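Long-range contacts in nucleoside-diphosphate-sugar epimerase (Pseudomonas aeruginosa, PDB 2X4G), which is probably an NAD-dependent epimerase or dehydrogenase of the extended short-chain dehydrogenase/reductase type, acting on a nucleotide-linked sugar or related substrate: residues 239-244 against 313-318; 196-201 against 253-258. One frame throughout, in Å; residues are numbered along the deposited sequence.

Contact 1: 239-244 against 313-318; sequences YLLTGH and EELGFF
In the Rossmann-type half of this epimerase-family protein, strand 238-247 is covered by the end of helix 309-315 and the loop that follows it, with Tyr239, Leu241 and Thr242 meeting Glu314, Leu315 and Phe317. The phenol of Tyr239 lies against the last turn of the helix, and its OH donates a hydrogen bond to Glu314 OE2, 2.7 Å away. The carboxylate lies beyond the ring edge with its plane turned 76° from that of the ring, and the hydroxyl comes to OE2 from above the carboxylate plane. The other oxygen, OE1, forms a salt bridge with Arg234, whose backbone N also hydrogen-bonds to Tyr239 OH, so this residue ties both polar groups together. Leu315 lies over one face of the same ring: CD2 makes a CH-pi contact 4.2 Å from the Tyr239 ring centroid, displaced toward the rim, while CD1 packs 3.8 Å from Tyr239 CD2. Leu315 CD1 also approaches Leu241 CD2 at 4.3 Å, carrying the apolar layer along the strand. Gly316 then leaves the helix with positive phi (78°), and the chain turns so that Phe317 follows Leu315 onto the strand. With CG anti to the backbone N (chi1 173°), the Phe317 ring reaches Leu241, whose CD2 lies 4.0 Å from Phe317 CD1; the two side chains cross at about a right angle. At the ring edge, Phe317 CE1 comes within 4.0 Å of the carbonyl O of Thr242. Helix 219-232 contributes Leu226, Met228 and Ala229 to the same apolar layer. Strand 238-247 runs parallel to strand 176-185, and a helix end and loop laid on such a sheet fit the layered alpha/beta architecture of the Rossmann fold.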
ATOM      1  N   TYR A 239     -20.429  25.584  -1.658  1.00 43.01           N
ATOM      2  CA  TYR A 239     -21.167  25.519  -2.912  1.00 41.83           C
ATOM      3  C   TYR A 239     -20.639  24.387  -3.762  1.00 40.47           C
ATOM      4  O   TYR A 239     -19.499  24.415  -4.228  1.00 38.61           O
ATOM      5  CB  TYR A 239     -21.068  26.835  -3.671  1.00 41.74           C
ATOM      6  CG  TYR A 239     -21.735  27.966  -2.960  1.00 43.02           C
ATOM      7  CD1 TYR A 239     -21.028  28.774  -2.082  1.00 42.79           C
ATOM      8  CD2 TYR A 239     -23.085  28.212  -3.140  1.00 43.85           C
ATOM      9  CE1 TYR A 239     -21.651  29.823  -1.425  1.00 44.01           C
ATOM     10  CE2 TYR A 239     -23.715  29.245  -2.478  1.00 45.38           C
ATOM     11  CZ  TYR A 239     -22.991  30.049  -1.628  1.00 45.73           C
ATOM     12  OH  TYR A 239     -23.631  31.074  -0.977  1.00 48.56           O
ATOM     13  N   LEU A 240     -21.485  23.374  -3.932  1.00 40.61           N
ATOM     14  CA  LEU A 240     -21.207  22.261  -4.821  1.00 39.83           C
ATOM     15  C   LEU A 240     -21.320  22.698  -6.303  1.00 39.47           C
ATOM     16  O   LEU A 240     -22.331  23.267  -6.742  1.00 39.05           O
ATOM     17  CB  LEU A 240     -22.158  21.120  -4.516  1.00 40.61           C
ATOM     18  CG  LEU A 240     -21.915  20.345  -3.225  1.00 40.56           C
ATOM     19  CD1 LEU A 240     -23.138  19.494  -2.890  1.00 38.41           C
ATOM     20  CD2 LEU A 240     -20.644  19.470  -3.382  1.00 39.67           C
ATOM     21  N   LEU A 241     -20.238  22.449  -7.044  1.00 38.66           N
ATOM     22  CA  LEU A 241     -20.120  22.838  -8.430  1.00 37.61           C
ATOM     23  C   LEU A 241     -20.135  21.523  -9.195  1.00 37.57           C
ATOM     24  O   LEU A 241     -19.163  20.812  -9.195  1.00 36.67           O
ATOM     25  CB  LEU A 241     -18.829  23.642  -8.643  1.00 36.84           C
ATOM     26  CG  LEU A 241     -18.676  24.902  -7.756  1.00 35.82           C
ATOM     27  CD1 LEU A 241     -17.328  25.562  -7.942  1.00 31.50           C
ATOM     28  CD2 LEU A 241     -19.799  25.921  -8.017  1.00 34.20           C
ATOM     29  N   THR A 242     -21.272  21.212  -9.819  1.00 38.55           N
ATOM     30  CA  THR A 242     -21.574  19.870 -10.298  1.00 38.87           C
ATOM     31  C   THR A 242     -21.790  19.858 -11.783  1.00 39.42           C
ATOM     32  O   THR A 242     -22.093  20.885 -12.376  1.00 39.90           O
ATOM     33  CB  THR A 242     -22.863  19.335  -9.662  1.00 39.61           C
ATOM     34  OG1 THR A 242     -23.967  20.142 -10.069  1.00 39.81           O
ATOM     35  CG2 THR A 242     -22.785  19.384  -8.160  1.00 39.90           C
ATOM     36  N   GLY A 243     -21.659  18.672 -12.371  1.00 40.64           N
ATOM     37  CA  GLY A 243     -21.727  18.477 -13.816  1.00 41.08           C
ATOM     38  C   GLY A 243     -22.748  17.417 -14.120  1.00 42.48           C
ATOM     39  O   GLY A 243     -23.921  17.735 -14.301  1.00 43.82           O
ATOM     40  N   HIS A 244     -22.310  16.159 -14.161  1.00 43.14           N
ATOM     41  CA  HIS A 244     -23.204  15.022 -14.439  1.00 43.98           C
ATOM     42  C   HIS A 244     -23.080  13.980 -13.346  1.00 44.62           C
ATOM     43  O   HIS A 244     -21.962  13.604 -12.973  1.00 44.57           O
ATOM     44  CB  HIS A 244     -22.868  14.379 -15.779  1.00 43.87           C
ATOM     45  CG  HIS A 244     -22.935  15.331 -16.930  1.00 45.27           C
ATOM     46  ND1 HIS A 244     -21.810  15.787 -17.585  1.00 45.83           N
ATOM     47  CD2 HIS A 244     -23.989  15.951 -17.512  1.00 47.19           C
ATOM     48  CE1 HIS A 244     -22.170  16.632 -18.533  1.00 47.09           C
ATOM     49  NE2 HIS A 244     -23.486  16.750 -18.509  1.00 47.63           N
ATOM     50  N   GLU A 313     -29.061  28.626  -7.871  1.00 52.77           N
ATOM     51  CA  GLU A 313     -29.950  29.674  -7.387  1.00 54.30           C
ATOM     52  C   GLU A 313     -29.169  30.880  -6.845  1.00 53.42           C
ATOM     53  O   GLU A 313     -29.486  32.020  -7.152  1.00 53.60           O
ATOM     54  CB  GLU A 313     -30.900  29.093  -6.339  1.00 55.88           C
ATOM     55  CG  GLU A 313     -31.797  27.965  -6.928  1.00 59.07           C
ATOM     56  CD  GLU A 313     -32.875  27.443  -5.949  1.00 63.36           C
ATOM     57  OE1 GLU A 313     -32.816  26.235  -5.590  1.00 63.80           O
ATOM     58  OE2 GLU A 313     -33.775  28.236  -5.555  1.00 65.57           O
ATOM     59  N   GLU A 314     -28.119  30.622  -6.085  1.00 52.08           N
ATOM     60  CA  GLU A 314     -27.349  31.692  -5.487  1.00 51.70           C
ATOM     61  C   GLU A 314     -26.316  32.261  -6.430  1.00 50.25           C
ATOM     62  O   GLU A 314     -26.203  33.468  -6.551  1.00 50.42           O
ATOM     63  CB  GLU A 314     -26.667  31.198  -4.219  1.00 51.66           C
ATOM     64  CG  GLU A 314     -27.666  30.614  -3.225  1.00 53.45           C
ATOM     65  CD  GLU A 314     -27.233  30.718  -1.772  1.00 54.93           C
ATOM     66  OE1 GLU A 314     -27.885  30.057  -0.933  1.00 55.19           O
ATOM     67  OE2 GLU A 314     -26.256  31.441  -1.457  1.00 55.57           O
ATOM     68  N   LEU A 315     -25.563  31.402  -7.103  1.00 48.80           N
ATOM     69  CA  LEU A 315     -24.425  31.872  -7.919  1.00 47.76           C
ATOM     70  C   LEU A 315     -24.778  32.153  -9.370  1.00 47.46           C
ATOM     71  O   LEU A 315     -24.049  32.859 -10.048  1.00 47.59           O
ATOM     72  CB  LEU A 315     -23.247  30.891  -7.857  1.00 46.22           C
ATOM     73  CG  LEU A 315     -22.873  30.451  -6.440  1.00 45.83           C
ATOM     74  CD1 LEU A 315     -21.747  29.435  -6.445  1.00 44.23           C
ATOM     75  CD2 LEU A 315     -22.522  31.672  -5.597  1.00 45.21           C
ATOM     76  N   GLY A 316     -25.905  31.631  -9.832  1.00 47.39           N
ATOM     77  CA  GLY A 316     -26.210  31.618 -11.248  1.00 47.13           C
ATOM     78  C   GLY A 316     -25.450  30.512 -11.971  1.00 46.18           C
ATOM     79  O   GLY A 316     -25.448  30.456 -13.202  1.00 46.28           O
ATOM     80  N   PHE A 317     -24.821  29.605 -11.224  1.00 45.29           N
ATOM     81  CA  PHE A 317     -23.977  28.607 -11.865  1.00 43.91           C
ATOM     82  C   PHE A 317     -24.648  27.280 -12.159  1.00 43.62           C
ATOM     83  O   PHE A 317     -25.317  26.697 -11.319  1.00 43.82           O
ATOM     84  CB  PHE A 317     -22.732  28.304 -11.054  1.00 43.04           C
ATOM     85  CG  PHE A 317     -21.949  27.169 -11.619  1.00 42.29           C
ATOM     86  CD1 PHE A 317     -22.176  25.873 -11.187  1.00 41.17           C
ATOM     87  CD2 PHE A 317     -21.043  27.385 -12.645  1.00 41.72           C
ATOM     88  CE1 PHE A 317     -21.481  24.822 -11.734  1.00 41.19           C
ATOM     89  CE2 PHE A 317     -20.345  26.334 -13.199  1.00 41.48           C
ATOM     90  CZ  PHE A 317     -20.574  25.047 -12.750  1.00 41.70           C
ATOM     91  N   PHE A 318     -24.396  26.777 -13.357  1.00 43.09           N
ATOM     92  CA  PHE A 318     -24.738  25.406 -13.682  1.00 42.59           C
ATOM     93  C   PHE A 318     -24.079  25.020 -15.006  1.00 41.89           C
ATOM     94  O   PHE A 318     -23.787  25.877 -15.823  1.00 42.22           O
ATOM     95  CB  PHE A 318     -26.273  25.220 -13.737  1.00 43.47           C
ATOM     96  CG  PHE A 318     -26.961  26.058 -14.777  1.00 42.05           C
ATOM     97  CD1 PHE A 318     -27.091  25.601 -16.076  1.00 40.93           C
ATOM     98  CD2 PHE A 318     -27.495  27.281 -14.454  1.00 42.57           C
ATOM     99  CE1 PHE A 318     -27.721  26.350 -17.026  1.00 40.46           C
ATOM    100  CE2 PHE A 318     -28.141  28.042 -15.415  1.00 42.17           C
ATOM    101  CZ  PHE A 318     -28.246  27.572 -16.699  1.00 41.08           C
TER

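Contact 2: 196-201 against 253-258; sequences RVITAI and RRIAEL
Ile255 of helix 253-258 points into helix 196-201 and meets three of its side chains, Val197, Ile198 and Ile201. The CG2 methyl sits 3.8 Å from Ile201 CD1, whereas Ile255 CD1, at the end of the longer branch, lies 3.9 Å from Ile198 CG1. CG2 stands anti to the backbone N and faces Ile201; the other branch runs on extended (chi2 165°), carrying CD1 to Ile198, about one turn earlier. Ile255 crosses both at about a right angle. One helix follows strand 176-185 and the other strand 238-247, so the pair joins two excursions from the Rossmann sheet; their axes approach to 9.8 Å at a crossing angle of -50°, and no hydrogen bond joins them. Contacts at the margin are wider: Val197 CG1 is 4.3 Å from Ile255 CD1, and Ile201 CG2 rests 4.1 Å from Ala256 CA. Ala330 and Phe334 of helix 323-336 add to the apolar surroundings of Ile198. On the solvent side of helix 253-258, by contrast, Arg253 and the exposed Glu257 form a salt bridge one turn apart, Arg253 NH1 donating to Glu257 OE2 at 2.8 Å in a nearly straight bond (165°), while Arg253 NH2 bridges to Asp250.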
ATOM      1  N   ARG A 196      -6.504  10.405 -15.008  1.00 42.86           N
ATOM      2  CA  ARG A 196      -5.814   9.111 -15.157  1.00 43.70           C
ATOM      3  C   ARG A 196      -6.803   8.015 -15.576  1.00 42.76           C
ATOM      4  O   ARG A 196      -6.387   6.999 -16.126  1.00 42.25           O
ATOM      5  CB  ARG A 196      -5.016   8.698 -13.894  1.00 44.88           C
ATOM      6  CG  ARG A 196      -3.491   9.017 -14.009  1.00 49.40           C
ATOM      7  CD  ARG A 196      -2.615   8.702 -12.742  1.00 54.69           C
ATOM      8  NE  ARG A 196      -2.640   9.787 -11.746  1.00 58.51           N
ATOM      9  CZ  ARG A 196      -2.040   9.763 -10.546  1.00 62.13           C
ATOM     10  NH1 ARG A 196      -1.336   8.705 -10.153  1.00 63.27           N
ATOM     11  NH2 ARG A 196      -2.146  10.813  -9.722  1.00 62.66           N
ATOM     12  N   VAL A 197      -8.105   8.231 -15.327  1.00 41.60           N
ATOM     13  CA  VAL A 197      -9.135   7.296 -15.776  1.00 41.49           C
ATOM     14  C   VAL A 197      -9.059   7.177 -17.270  1.00 40.82           C
ATOM     15  O   VAL A 197      -9.124   6.084 -17.813  1.00 40.95           O
ATOM     16  CB  VAL A 197     -10.592   7.745 -15.515  1.00 41.35           C
ATOM     17  CG1 VAL A 197     -11.492   6.511 -15.468  1.00 41.21           C
ATOM     18  CG2 VAL A 197     -10.725   8.510 -14.250  1.00 42.57           C
ATOM     19  N   ILE A 198      -8.937   8.331 -17.921  1.00 39.65           N
ATOM     20  CA  ILE A 198      -8.970   8.408 -19.366  1.00 38.94           C
ATOM     21  C   ILE A 198      -7.744   7.755 -19.929  1.00 39.61           C
ATOM     22  O   ILE A 198      -7.845   6.951 -20.829  1.00 39.68           O
ATOM     23  CB  ILE A 198      -9.078   9.859 -19.856  1.00 38.02           C
ATOM     24  CG1 ILE A 198     -10.487  10.396 -19.588  1.00 35.60           C
ATOM     25  CG2 ILE A 198      -8.741   9.934 -21.317  1.00 37.35           C
ATOM     26  CD1 ILE A 198     -10.558  11.895 -19.526  1.00 33.97           C
ATOM     27  N   THR A 199      -6.583   8.070 -19.377  1.00 40.02           N
ATOM     28  CA  THR A 199      -5.347   7.476 -19.887  1.00 40.97           C
ATOM     29  C   THR A 199      -5.201   5.997 -19.500  1.00 42.53           C
ATOM     30  O   THR A 199      -4.697   5.209 -20.295  1.00 43.65           O
ATOM     31  CB  THR A 199      -4.099   8.291 -19.505  1.00 40.73           C
ATOM     32  OG1 THR A 199      -3.909   8.281 -18.088  1.00 40.07           O
ATOM     33  CG2 THR A 199      -4.247   9.731 -19.988  1.00 39.47           C
ATOM     34  N   ALA A 200      -5.655   5.604 -18.311  1.00 43.24           N
ATOM     35  CA  ALA A 200      -5.567   4.200 -17.916  1.00 44.81           C
ATOM     36  C   ALA A 200      -6.352   3.358 -18.916  1.00 46.59           C
ATOM     37  O   ALA A 200      -5.818   2.409 -19.516  1.00 47.67           O
ATOM     38  CB  ALA A 200      -6.084   3.994 -16.515  1.00 44.49           C
ATOM     39  N   ILE A 201      -7.611   3.731 -19.123  1.00 47.22           N
ATOM     40  CA  ILE A 201      -8.445   3.063 -20.109  1.00 48.51           C
ATOM     41  C   ILE A 201      -7.757   3.043 -21.484  1.00 50.33           C
ATOM     42  O   ILE A 201      -7.494   1.979 -22.025  1.00 52.00           O
ATOM     43  CB  ILE A 201      -9.815   3.732 -20.198  1.00 47.61           C
ATOM     44  CG1 ILE A 201     -10.621   3.420 -18.931  1.00 46.59           C
ATOM     45  CG2 ILE A 201     -10.569   3.242 -21.414  1.00 48.79           C
ATOM     46  CD1 ILE A 201     -11.945   4.098 -18.867  1.00 43.52           C
ATOM     47  N   ARG A 253     -17.621   3.373 -19.536  1.00 46.21           N
ATOM     48  CA  ARG A 253     -18.041   2.878 -20.842  1.00 47.01           C
ATOM     49  C   ARG A 253     -17.959   3.968 -21.909  1.00 46.53           C
ATOM     50  O   ARG A 253     -17.620   3.684 -23.058  1.00 46.62           O
ATOM     51  CB  ARG A 253     -19.445   2.248 -20.762  1.00 47.60           C
ATOM     52  CG  ARG A 253     -19.867   1.439 -22.007  1.00 48.32           C
ATOM     53  CD  ARG A 253     -21.350   1.049 -21.990  1.00 48.79           C
ATOM     54  NE  ARG A 253     -22.186   2.047 -21.316  1.00 48.46           N
ATOM     55  CZ  ARG A 253     -22.553   3.219 -21.841  1.00 49.33           C
ATOM     56  NH1 ARG A 253     -22.168   3.575 -23.063  1.00 48.85           N
ATOM     57  NH2 ARG A 253     -23.300   4.056 -21.130  1.00 50.15           N
ATOM     58  N   ARG A 254     -18.223   5.211 -21.541  1.00 46.05           N
ATOM     59  CA  ARG A 254     -18.265   6.249 -22.556  1.00 46.95           C
ATOM     60  C   ARG A 254     -16.850   6.521 -23.025  1.00 46.08           C
ATOM     61  O   ARG A 254     -16.581   6.616 -24.210  1.00 46.38           O
ATOM     62  CB  ARG A 254     -18.928   7.523 -22.039  1.00 47.06           C
ATOM     63  CG  ARG A 254     -20.309   7.297 -21.382  1.00 51.10           C
ATOM     64  CD  ARG A 254     -21.493   7.396 -22.344  1.00 56.97           C
ATOM     65  NE  ARG A 254     -21.780   8.776 -22.750  1.00 60.90           N
ATOM     66  CZ  ARG A 254     -22.331   9.704 -21.962  1.00 62.28           C
ATOM     67  NH1 ARG A 254     -22.537  10.936 -22.444  1.00 61.57           N
ATOM     68  NH2 ARG A 254     -22.669   9.412 -20.697  1.00 62.89           N
ATOM     69  N   ILE A 255     -15.942   6.615 -22.071  1.00 45.76           N
ATOM     70  CA  ILE A 255     -14.528   6.850 -22.355  1.00 45.00           C
ATOM     71  C   ILE A 255     -14.015   5.739 -23.237  1.00 46.06           C
ATOM     72  O   ILE A 255     -13.362   6.013 -24.228  1.00 46.46           O
ATOM     73  CB  ILE A 255     -13.685   6.933 -21.047  1.00 44.36           C
ATOM     74  CG1 ILE A 255     -14.055   8.193 -20.257  1.00 42.33           C
ATOM     75  CG2 ILE A 255     -12.189   6.904 -21.353  1.00 43.16           C
ATOM     76  CD1 ILE A 255     -13.574   8.173 -18.846  1.00 41.65           C
ATOM     77  N   ALA A 256     -14.315   4.488 -22.896  1.00 46.97           N
ATOM     78  CA  ALA A 256     -13.951   3.364 -23.772  1.00 48.35           C
ATOM     79  C   ALA A 256     -14.475   3.555 -25.198  1.00 49.13           C
ATOM     80  O   ALA A 256     -13.730   3.454 -26.171  1.00 49.77           O
ATOM     81  CB  ALA A 256     -14.455   2.062 -23.214  1.00 48.94           C
ATOM     82  N   GLU A 257     -15.758   3.851 -25.326  1.00 49.62           N
ATOM     83  CA  GLU A 257     -16.377   3.916 -26.648  1.00 50.54           C
ATOM     84  C   GLU A 257     -15.721   4.988 -27.507  1.00 50.38           C
ATOM     85  O   GLU A 257     -15.475   4.770 -28.702  1.00 51.74           O
ATOM     86  CB  GLU A 257     -17.888   4.123 -26.524  1.00 50.63           C
ATOM     87  CG  GLU A 257     -18.606   2.863 -26.020  1.00 52.20           C
ATOM     88  CD  GLU A 257     -20.007   3.132 -25.468  1.00 53.38           C
ATOM     89  OE1 GLU A 257     -20.487   4.287 -25.578  1.00 53.07           O
ATOM     90  OE2 GLU A 257     -20.624   2.182 -24.921  1.00 53.38           O
ATOM     91  N   LEU A 258     -15.411   6.125 -26.876  1.00 49.29           N
ATOM     92  CA  LEU A 258     -14.762   7.248 -27.536  1.00 48.48           C
ATOM     93  C   LEU A 258     -13.323   6.940 -27.924  1.00 49.27           C
ATOM     94  O   LEU A 258     -12.853   7.418 -28.947  1.00 49.84           O
ATOM     95  CB  LEU A 258     -14.786   8.460 -26.625  1.00 47.05           C
ATOM     96  CG  LEU A 258     -16.177   9.023 -26.359  1.00 46.48           C
ATOM     97  CD1 LEU A 258     -16.084  10.119 -25.317  1.00 42.10           C
ATOM     98  CD2 LEU A 258     -16.790   9.525 -27.690  1.00 46.31           C
TER

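The two contacts are interleaved along the chain: 196-201 precedes 239-244, and 253-258 lies between 239-244 and 313-318. Strand 238-247, which carries the first segment of contact 1, runs directly into helix 248-259, which carries the second segment of contact 2. Their centres are nevertheless about 26 Å apart, and with nearest atoms about 7 Å apart they do not touch. Contact 1 is the more central, its centre about 14 Å from that of the chain, against about 20 Å for contact 2. The latter approaches the dimer interface, where Arg196 packs on Arg280 of the second subunit, while contact 1 touches no other chain of the assembly.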